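Local coordinates for (S)-2-haloacid dehalogenase 4A (Burkholderia cepacia, PDB 2NO4), which catalyses the hydrolytic dehalogenation of short-chain (S)-2-haloalkanoic acids, giving (R)-2-hydroxyalkanoic acids with inversion of configuration, at residues 16-21 against 172-177; 80-85 against 91-96; 118-123 against 227-232. All coordinates share one frame; numbering follows the deposited sequence.

Contact 1: 16-21 against 172-177; sequences ACVFDA and DRLGVN. With SO4 (sulfate ion), chain H.
Val18 and Leu174 join the first strand of the Rossmann-like HAD core to a helix lying over the sheet. Strand 16-19 is central in the parallel sheet, and helix 164-174 leads by way of Gly175 and Val176 to the adjoining strand 181-185. The tight spot is a methyl-to-methyl meeting, tip to tip: Val18 CG2 lies 3.8 Å from Leu174 CD1. Val18 CG2 is placed anti to its own carbonyl carbon, with CG1 anti to the backbone N (chi1 179°). A looser touch follows at the strand's start, where Ala16 CB is 4.4 Å from Val176 CG1. Gly175 takes a positive phi as the chain leaves the helix. On the outer side, Asp172 and Asn177 are exposed. The opposite face of the strand is also packed, with Cys17 and Phe19 against helix 110-119. Just past the strand lies the active site. Its nucleophile, Asp20, makes a salt bridge with Lys161 and a hydrogen bond with Thr24. A sulfate, probably from the crystallisation liquor, is hydrogen-bonded to Tyr22, Ser128 and Asn129 of the haloacid-binding site and so lies in that site. Ala21 N donates to its O1 at 3.0 Å, in a bent bond of 139° at the hydrogen.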
loop_
_atom_site.group_PDB
_atom_site.type_symbol
_atom_site.label_atom_id
_atom_site.label_comp_id
_atom_site.label_asym_id
_atom_site.label_seq_id
_atom_site.Cartn_x
_atom_site.Cartn_y
_atom_site.Cartn_z
ATOM N N ALA B 16 -10.084 -27.815 -0.130
ATOM C CA ALA B 16 -10.718 -26.558 -0.533
ATOM C C ALA B 16 -9.844 -25.755 -1.481
ATOM O O ALA B 16 -8.625 -25.739 -1.332
ATOM C CB ALA B 16 -11.111 -25.709 0.712
ATOM N N CYS B 17 -10.495 -25.131 -2.466
ATOM C CA CYS B 17 -9.894 -24.123 -3.343
ATOM C C CYS B 17 -10.490 -22.819 -2.937
ATOM O O CYS B 17 -11.690 -22.618 -3.043
ATOM C CB CYS B 17 -10.187 -24.407 -4.826
ATOM S SG CYS B 17 -9.378 -25.953 -5.389
ATOM N N VAL B 18 -9.636 -21.948 -2.401
ATOM C CA VAL B 18 -10.068 -20.663 -1.898
ATOM C C VAL B 18 -9.486 -19.577 -2.808
ATOM O O VAL B 18 -8.255 -19.532 -3.051
ATOM C CB VAL B 18 -9.636 -20.458 -0.407
ATOM C CG1 VAL B 18 -10.094 -19.092 0.056
ATOM C CG2 VAL B 18 -10.255 -21.565 0.487
ATOM N N PHE B 19 -10.393 -18.751 -3.324
ATOM C CA PHE B 19 -10.117 -17.764 -4.331
ATOM C C PHE B 19 -10.187 -16.320 -3.823
ATOM O O PHE B 19 -11.138 -15.929 -3.180
ATOM C CB PHE B 19 -11.156 -17.898 -5.472
ATOM C CG PHE B 19 -10.894 -19.066 -6.364
ATOM C CD1 PHE B 19 -11.425 -20.341 -6.066
ATOM C CD2 PHE B 19 -10.060 -18.930 -7.461
ATOM C CE1 PHE B 19 -11.138 -21.430 -6.878
ATOM C CE2 PHE B 19 -9.771 -20.042 -8.299
ATOM C CZ PHE B 19 -10.327 -21.279 -7.991
ATOM N N ASP B 20 -9.171 -15.542 -4.172
ATOM C CA ASP B 20 -9.266 -14.088 -4.193
ATOM C C ASP B 20 -10.334 -13.655 -5.198
ATOM O O ASP B 20 -10.607 -14.365 -6.175
ATOM C CB ASP B 20 -7.875 -13.527 -4.552
ATOM C CG ASP B 20 -7.870 -12.037 -4.700
ATOM O OD1 ASP B 20 -7.892 -11.378 -3.654
ATOM O OD2 ASP B 20 -7.823 -11.535 -5.853
ATOM N N ALA B 21 -11.009 -12.538 -4.936
ATOM C CA ALA B 21 -12.008 -12.037 -5.884
ATOM C C ALA B 21 -11.466 -10.945 -6.821
ATOM O O ALA B 21 -11.343 -11.175 -8.026
ATOM C CB ALA B 21 -13.254 -11.569 -5.156
ATOM N N ASP B 172 -11.339 -21.616 9.859
ATOM C CA ASP B 172 -12.443 -21.730 10.828
ATOM C C ASP B 172 -13.809 -21.939 10.177
ATOM O O ASP B 172 -14.524 -22.893 10.520
ATOM C CB ASP B 172 -12.486 -20.539 11.804
ATOM C CG ASP B 172 -11.236 -20.432 12.670
ATOM O OD1 ASP B 172 -10.401 -21.358 12.731
ATOM O OD2 ASP B 172 -11.061 -19.383 13.293
ATOM N N ARG B 173 -14.195 -21.061 9.261
ATOM C CA ARG B 173 -15.505 -21.187 8.640
ATOM C C ARG B 173 -15.631 -22.423 7.748
ATOM O O ARG B 173 -16.700 -23.031 7.667
ATOM C CB ARG B 173 -15.861 -19.947 7.844
ATOM C CG ARG B 173 -16.209 -18.773 8.720
ATOM C CD ARG B 173 -17.442 -19.076 9.607
ATOM N NE ARG B 173 -18.263 -17.878 9.655
ATOM C CZ ARG B 173 -19.157 -17.548 8.723
ATOM N NH1 ARG B 173 -19.405 -18.361 7.676
ATOM N NH2 ARG B 173 -19.820 -16.415 8.860
ATOM N N LEU B 174 -14.549 -22.775 7.053
ATOM C CA LEU B 174 -14.612 -23.886 6.099
ATOM C C LEU B 174 -14.323 -25.254 6.696
ATOM O O LEU B 174 -14.477 -26.265 6.004
ATOM C CB LEU B 174 -13.720 -23.633 4.871
ATOM C CG LEU B 174 -14.122 -22.394 4.034
ATOM C CD1 LEU B 174 -13.035 -22.108 3.003
ATOM C CD2 LEU B 174 -15.500 -22.565 3.367
ATOM N N GLY B 175 -13.894 -25.279 7.958
ATOM C CA GLY B 175 -13.580 -26.528 8.673
ATOM C C GLY B 175 -12.385 -27.246 8.091
ATOM O O GLY B 175 -12.382 -28.474 7.978
ATOM N N VAL B 176 -11.379 -26.481 7.664
ATOM C CA VAL B 176 -10.171 -27.059 7.079
ATOM C C VAL B 176 -8.907 -26.558 7.786
ATOM O O VAL B 176 -8.894 -25.468 8.386
ATOM C CB VAL B 176 -10.058 -26.771 5.517
ATOM C CG1 VAL B 176 -11.177 -27.453 4.724
ATOM C CG2 VAL B 176 -10.104 -25.247 5.235
ATOM N N ASN B 177 -7.843 -27.355 7.702
ATOM C CA ASN B 177 -6.527 -26.903 8.102
ATOM C C ASN B 177 -5.852 -26.138 6.970
ATOM O O ASN B 177 -6.160 -26.391 5.812
ATOM C CB ASN B 177 -5.658 -28.092 8.465
ATOM C CG ASN B 177 -6.230 -28.880 9.608
ATOM O OD1 ASN B 177 -6.823 -28.311 10.536
ATOM N ND2 ASN B 177 -6.073 -30.205 9.546
HETATM S S SO4 H . -9.864 -9.146 -2.677
HETATM O O1 SO4 H . -10.852 -9.960 -3.349
HETATM O O2 SO4 H . -10.334 -7.776 -2.501
HETATM O O3 SO4 H . -9.438 -9.723 -1.423
HETATM O O4 SO4 H . -8.734 -9.121 -3.603
#

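Contact 2: 80-85 against 91-96; sequences FALRTY and KGLKDR. With SO4 (sulfate ion), chain J.
Leu82 and Lys94 mark the closest backbone approach, 7.9 Å from CA to CA, between two successive helices, the second of which turns back past the first at a marked slant. Leu82 does most of the apolar work. Its CD1 rests 3.9 Å from Lys94 CB and so touches the root of that side chain, not its charged end. Its other methyl, CD2, meets Leu93 CD2 at 4.3 Å. Leu87 of the connection and Arg90, at the start of the second helix, also pack on Leu82. Lys94 starts with CG anti to the backbone N (chi1 -170°) and stays extended, which carries NZ along helix 70-84 to Asp75 and Thr79. There it makes a salt bridge and a hydrogen bond, so the lysine ties the two helices together beyond the leucine contact.

Arg83 leaves the same helix beside Leu82 and binds a sulfate, probably from the crystallisation liquor. The anion sits at the edge of the guanidinium, with its sulfur in the plane of that group. Arg83 NE donates to O3 at 3.0 Å, and Arg83 NH2 donates almost straight to O2 at 2.8 Å, with 176° at the hydrogen. Two bonds from one flat group would restrict its rotation. Arg90 NE also binds this sulfate.

On another side of the helix, Thr84 OG1 donates back to Phe80 O at 2.8 Å. It arrives above the carbonyl plane, while Thr84 N reaches the same oxygen from the opposite face. Pro210 of the second subunit packs on Arg83 and Thr84. Two successive helices joined by a short loop and packed through a leucine contact belong to the helical cap inserted after the first strand of the core, as in other L-2-haloacid dehalogenases.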
loop_
_atom_site.group_PDB
_atom_site.type_symbol
_atom_site.label_atom_id
_atom_site.label_comp_id
_atom_site.label_asym_id
_atom_site.label_seq_id
_atom_site.Cartn_x
_atom_site.Cartn_y
_atom_site.Cartn_z
ATOM N N PHE B 80 -10.591 10.452 -4.547
ATOM C CA PHE B 80 -9.216 10.923 -4.550
ATOM C C PHE B 80 -8.589 10.914 -5.958
ATOM O O PHE B 80 -7.910 11.885 -6.326
ATOM C CB PHE B 80 -8.349 10.120 -3.577
ATOM C CG PHE B 80 -6.931 10.529 -3.591
ATOM C CD1 PHE B 80 -6.508 11.657 -2.878
ATOM C CD2 PHE B 80 -6.000 9.826 -4.388
ATOM C CE1 PHE B 80 -5.155 12.066 -2.918
ATOM C CE2 PHE B 80 -4.659 10.230 -4.427
ATOM C CZ PHE B 80 -4.241 11.349 -3.694
ATOM N N ALA B 81 -8.787 9.821 -6.702
ATOM C CA ALA B 81 -8.197 9.673 -8.037
ATOM C C ALA B 81 -8.821 10.674 -9.023
ATOM O O ALA B 81 -8.114 11.302 -9.821
ATOM C CB ALA B 81 -8.269 8.171 -8.559
ATOM N N LEU B 82 -10.149 10.854 -8.937
ATOM C CA LEU B 82 -10.847 11.830 -9.783
ATOM C C LEU B 82 -10.378 13.259 -9.540
ATOM O O LEU B 82 -10.157 13.995 -10.498
ATOM C CB LEU B 82 -12.379 11.750 -9.575
ATOM C CG LEU B 82 -13.062 10.492 -10.097
ATOM C CD1 LEU B 82 -14.530 10.510 -9.622
ATOM C CD2 LEU B 82 -12.996 10.404 -11.609
ATOM N N ARG B 83 -10.250 13.652 -8.261
ATOM C CA ARG B 83 -9.712 14.986 -7.908
ATOM C C ARG B 83 -8.230 15.158 -8.347
ATOM O O ARG B 83 -7.816 16.206 -8.798
ATOM C CB ARG B 83 -9.838 15.225 -6.400
ATOM C CG ARG B 83 -11.248 15.298 -5.894
ATOM C CD ARG B 83 -11.297 15.231 -4.357
ATOM N NE ARG B 83 -12.637 15.576 -3.873
ATOM C CZ ARG B 83 -13.012 15.525 -2.598
ATOM N NH1 ARG B 83 -12.164 15.080 -1.669
ATOM N NH2 ARG B 83 -14.252 15.884 -2.264
ATOM N N THR B 84 -7.437 14.099 -8.209
ATOM C CA THR B 84 -6.018 14.150 -8.583
ATOM C C THR B 84 -5.901 14.507 -10.065
ATOM O O THR B 84 -5.042 15.328 -10.444
ATOM C CB THR B 84 -5.339 12.789 -8.268
ATOM O OG1 THR B 84 -5.282 12.625 -6.844
ATOM C CG2 THR B 84 -3.921 12.703 -8.850
ATOM N N TYR B 85 -6.776 13.909 -10.881
ATOM C CA TYR B 85 -6.772 14.125 -12.337
ATOM C C TYR B 85 -7.561 15.355 -12.795
ATOM O O TYR B 85 -7.689 15.617 -14.020
ATOM C CB TYR B 85 -7.079 12.819 -13.115
ATOM C CG TYR B 85 -5.859 11.924 -13.052
ATOM C CD1 TYR B 85 -5.706 10.969 -12.025
ATOM C CD2 TYR B 85 -4.794 12.124 -13.949
ATOM C CE1 TYR B 85 -4.548 10.204 -11.921
ATOM C CE2 TYR B 85 -3.645 11.356 -13.881
ATOM C CZ TYR B 85 -3.513 10.416 -12.870
ATOM O OH TYR B 85 -2.342 9.718 -12.808
ATOM N N LYS B 91 -18.896 14.175 -10.225
ATOM C CA LYS B 91 -20.147 13.646 -9.677
ATOM C C LYS B 91 -20.712 12.538 -10.571
ATOM O O LYS B 91 -20.937 11.426 -10.084
ATOM C CB LYS B 91 -21.188 14.769 -9.474
ATOM C CG LYS B 91 -22.583 14.307 -9.006
ATOM C CD LYS B 91 -22.643 14.114 -7.468
ATOM C CE LYS B 91 -23.934 13.351 -7.014
ATOM N NZ LYS B 91 -25.177 14.106 -7.401
ATOM N N GLY B 92 -20.935 12.848 -11.857
ATOM C CA GLY B 92 -21.483 11.889 -12.834
ATOM C C GLY B 92 -20.575 10.683 -13.085
ATOM O O GLY B 92 -21.015 9.526 -13.114
ATOM N N LEU B 93 -19.291 10.979 -13.246
ATOM C CA LEU B 93 -18.249 9.978 -13.410
ATOM C C LEU B 93 -18.149 9.036 -12.207
ATOM O O LEU B 93 -18.097 7.808 -12.383
ATOM C CB LEU B 93 -16.917 10.712 -13.655
ATOM C CG LEU B 93 -16.024 10.430 -14.840
ATOM C CD1 LEU B 93 -16.747 9.927 -16.113
ATOM C CD2 LEU B 93 -15.135 11.673 -15.093
ATOM N N LYS B 94 -18.162 9.600 -10.993
ATOM C CA LYS B 94 -18.137 8.792 -9.764
ATOM C C LYS B 94 -19.281 7.767 -9.713
ATOM O O LYS B 94 -19.042 6.577 -9.461
ATOM C CB LYS B 94 -18.142 9.672 -8.518
ATOM C CG LYS B 94 -17.882 8.921 -7.236
ATOM C CD LYS B 94 -17.736 9.897 -6.083
ATOM C CE LYS B 94 -17.864 9.146 -4.786
ATOM N NZ LYS B 94 -17.624 10.015 -3.593
ATOM N N ASP B 95 -20.505 8.232 -9.953
ATOM C CA ASP B 95 -21.680 7.353 -9.993
ATOM C C ASP B 95 -21.509 6.240 -11.011
ATOM O O ASP B 95 -21.743 5.079 -10.702
ATOM C CB ASP B 95 -22.954 8.161 -10.314
ATOM C CG ASP B 95 -23.332 9.168 -9.206
ATOM O OD1 ASP B 95 -22.871 9.034 -8.041
ATOM O OD2 ASP B 95 -24.111 10.119 -9.503
ATOM N N ARG B 96 -21.121 6.598 -12.236
ATOM C CA ARG B 96 -20.878 5.634 -13.319
ATOM C C ARG B 96 -19.807 4.603 -12.979
ATOM O O ARG B 96 -19.964 3.394 -13.221
ATOM C CB ARG B 96 -20.457 6.354 -14.599
ATOM C CG ARG B 96 -21.626 6.915 -15.408
ATOM C CD ARG B 96 -21.132 7.506 -16.744
ATOM N NE ARG B 96 -20.922 6.435 -17.726
ATOM C CZ ARG B 96 -21.777 6.152 -18.710
ATOM N NH1 ARG B 96 -22.878 6.887 -18.872
ATOM N NH2 ARG B 96 -21.525 5.145 -19.546
HETATM S S SO4 J . -15.595 16.901 -5.729
HETATM O O1 SO4 J . -16.778 16.789 -6.582
HETATM O O2 SO4 J . -15.959 16.732 -4.333
HETATM O O3 SO4 J . -14.683 15.827 -6.109
HETATM O O4 SO4 J . -14.961 18.213 -5.848
#

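Contact 3: 118-123 against 227-232; sequences KSAGYI and ELWPLL
Tyr122 OH donates to Leu232 O at 2.6 Å, the one hydrogen bond between the two segments. The hydroxyl lies in the carbonyl plane and meets a lone pair of the oxygen, with a C=O...donor angle of 135°. Leu232 is the last residue of helix 228-232, and its carbonyl is met by a side chain distant in sequence. The oxygen is at the edge of the phenol ring and in its plane. The bond also satisfies the hydroxyl of a buried tyrosine. Leu232 CB adds apolar contact, 4.1 Å from Tyr122 CE1.

Tyr122 comes just after the end of helix 110-119. Gly121 closes that helix with a Schellman motif and a positive phi, and Gly121 N bonds back to Lys118 O. From there the phenol reaches across with CG anti to the carbonyl carbon and beside the backbone N (chi1 -69°).

A second, outer patch is built on Trp229. Its indole is met edge-on by Ala120 CB, which lies in the ring plane, 4.0 Å from both CZ3 and CH2. Swinging CG anti to the backbone N (chi1 -172°) brings the six-membered ring of the indole to this helix end. Lys116 makes a cation-pi contact with the same indole. Ser119 touches the ring obliquely, while its OG is hydrogen-bonded to Lys116 O.

The C-terminal helix is thus fastened beside the end of helix 110-119, with Leu117 touching Tyr122, Trp229 and Leu232. Beneath them is the parallel sheet: Tyr122 and Leu232 both rest on Cys17 of strand 16-19, and Leu228 reaches Val202 and Ile204 of strand 200-204.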
loop_
_atom_site.group_PDB
_atom_site.type_symbol
_atom_site.label_atom_id
_atom_site.label_comp_id
_atom_site.label_asym_id
_atom_site.label_seq_id
_atom_site.Cartn_x
_atom_site.Cartn_y
_atom_site.Cartn_z
ATOM N N LYS B 118 -15.692 -27.549 -8.685
ATOM C CA LYS B 118 -16.814 -27.979 -7.848
ATOM C C LYS B 118 -17.240 -29.425 -8.223
ATOM O O LYS B 118 -17.597 -30.214 -7.339
ATOM C CB LYS B 118 -17.958 -26.997 -8.001
ATOM C CG LYS B 118 -18.758 -26.715 -6.741
ATOM C CD LYS B 118 -19.839 -25.667 -7.090
ATOM C CE LYS B 118 -21.228 -26.085 -6.615
ATOM N NZ LYS B 118 -21.604 -25.460 -5.313
ATOM N N SER B 119 -17.125 -29.770 -9.514
ATOM C CA SER B 119 -17.417 -31.123 -10.033
ATOM C C SER B 119 -16.406 -32.146 -9.530
ATOM O O SER B 119 -16.750 -33.309 -9.345
ATOM C CB SER B 119 -17.478 -31.146 -11.588
ATOM O OG SER B 119 -16.191 -31.402 -12.214
ATOM N N ALA B 120 -15.161 -31.731 -9.322
ATOM C CA ALA B 120 -14.148 -32.624 -8.758
ATOM C C ALA B 120 -14.315 -32.839 -7.235
ATOM O O ALA B 120 -13.498 -33.517 -6.610
ATOM C CB ALA B 120 -12.739 -32.139 -9.109
ATOM N N GLY B 121 -15.374 -32.277 -6.650
ATOM C CA GLY B 121 -15.625 -32.413 -5.213
ATOM C C GLY B 121 -14.857 -31.519 -4.220
ATOM O O GLY B 121 -14.880 -31.781 -3.018
ATOM N N TYR B 122 -14.182 -30.469 -4.700
ATOM C CA TYR B 122 -13.587 -29.470 -3.799
ATOM C C TYR B 122 -14.622 -28.573 -3.159
ATOM O O TYR B 122 -15.648 -28.285 -3.751
ATOM C CB TYR B 122 -12.630 -28.546 -4.558
ATOM C CG TYR B 122 -11.383 -29.209 -5.031
ATOM C CD1 TYR B 122 -11.234 -29.598 -6.375
ATOM C CD2 TYR B 122 -10.348 -29.470 -4.142
ATOM C CE1 TYR B 122 -10.052 -30.183 -6.811
ATOM C CE2 TYR B 122 -9.177 -30.081 -4.556
ATOM C CZ TYR B 122 -9.032 -30.429 -5.886
ATOM O OH TYR B 122 -7.854 -31.028 -6.264
ATOM N N ILE B 123 -14.331 -28.097 -1.958
ATOM C CA ILE B 123 -14.999 -26.906 -1.455
ATOM C C ILE B 123 -14.418 -25.758 -2.283
ATOM O O ILE B 123 -13.193 -25.636 -2.408
ATOM C CB ILE B 123 -14.772 -26.686 0.064
ATOM C CG1 ILE B 123 -15.237 -27.909 0.890
ATOM C CG2 ILE B 123 -15.488 -25.386 0.549
ATOM C CD1 ILE B 123 -14.484 -28.052 2.232
ATOM N N GLU B 227 -5.809 -23.061 -16.372
ATOM C CA GLU B 227 -4.660 -23.919 -16.045
ATOM C C GLU B 227 -4.682 -24.516 -14.673
ATOM O O GLU B 227 -3.864 -25.383 -14.360
ATOM C CB GLU B 227 -3.346 -23.177 -16.253
ATOM C CG GLU B 227 -3.165 -22.676 -17.667
ATOM C CD GLU B 227 -3.017 -23.792 -18.701
ATOM O OE1 GLU B 227 -3.126 -23.471 -19.904
ATOM O OE2 GLU B 227 -2.795 -24.975 -18.340
ATOM N N LEU B 228 -5.610 -24.055 -13.844
ATOM C CA LEU B 228 -5.821 -24.648 -12.539
ATOM C C LEU B 228 -6.422 -26.024 -12.704
ATOM O O LEU B 228 -6.301 -26.862 -11.813
ATOM C CB LEU B 228 -6.787 -23.793 -11.703
ATOM C CG LEU B 228 -6.350 -22.415 -11.187
ATOM C CD1 LEU B 228 -7.560 -21.736 -10.479
ATOM C CD2 LEU B 228 -5.132 -22.552 -10.213
ATOM N N TRP B 229 -7.094 -26.264 -13.842
ATOM C CA TRP B 229 -7.744 -27.572 -14.043
ATOM C C TRP B 229 -6.740 -28.751 -14.088
ATOM O O TRP B 229 -6.877 -29.684 -13.308
ATOM C CB TRP B 229 -8.710 -27.550 -15.240
ATOM C CG TRP B 229 -9.571 -28.817 -15.412
ATOM C CD1 TRP B 229 -9.803 -29.483 -16.591
ATOM C CD2 TRP B 229 -10.290 -29.538 -14.392
ATOM N NE1 TRP B 229 -10.640 -30.547 -16.372
ATOM C CE2 TRP B 229 -10.941 -30.623 -15.034
ATOM C CE3 TRP B 229 -10.445 -29.377 -12.987
ATOM C CZ2 TRP B 229 -11.748 -31.549 -14.331
ATOM C CZ3 TRP B 229 -11.238 -30.305 -12.281
ATOM C CH2 TRP B 229 -11.881 -31.385 -12.969
ATOM N N PRO B 230 -5.746 -28.721 -14.991
ATOM C CA PRO B 230 -4.748 -29.800 -14.916
ATOM C C PRO B 230 -4.007 -29.871 -13.580
ATOM O O PRO B 230 -3.548 -30.963 -13.171
ATOM C CB PRO B 230 -3.762 -29.463 -16.054
ATOM C CG PRO B 230 -4.068 -28.038 -16.471
ATOM C CD PRO B 230 -5.509 -27.819 -16.143
ATOM N N LEU B 231 -3.863 -28.720 -12.913
ATOM C CA LEU B 231 -3.189 -28.679 -11.595
ATOM C C LEU B 231 -3.979 -29.368 -10.499
ATOM O O LEU B 231 -3.414 -29.950 -9.589
ATOM C CB LEU B 231 -2.893 -27.228 -11.207
ATOM C CG LEU B 231 -2.040 -26.956 -9.982
ATOM C CD1 LEU B 231 -0.619 -27.355 -10.294
ATOM C CD2 LEU B 231 -2.135 -25.475 -9.622
ATOM N N LEU B 232 -5.293 -29.317 -10.584
ATOM C CA LEU B 232 -6.126 -29.751 -9.451
ATOM C C LEU B 232 -7.085 -30.902 -9.741
ATOM O O LEU B 232 -7.740 -31.400 -8.809
ATOM C CB LEU B 232 -6.917 -28.562 -8.871
ATOM C CG LEU B 232 -6.110 -27.447 -8.142
ATOM C CD1 LEU B 232 -6.898 -26.154 -8.082
ATOM C CD2 LEU B 232 -5.707 -27.890 -6.711
#

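In the fold
Contacts 1 and 3 belong to the Rossmann-like core and lie on opposite faces of the sheet; strand 16-19, part of contact 1, also packs on contact 3. Their centres are 14 Å apart. Cys17 N lies 2.7 Å from Ile123 O, probably a hydrogen bond, and Phe19 CE2 packs 3.5 Å from Leu228 CD1. Contact 2 is in the helical cap, on the other side of the chain's centre. Its centre is 35 Å from that of contact 1 and 40 Å from that of contact 3. In sequence it is nested within contact 1. The active site lies at the Asp20 end of contact 1. Contact 2 is away from it, but packs on helix 43-63, which carries the substrate-binding Arg51.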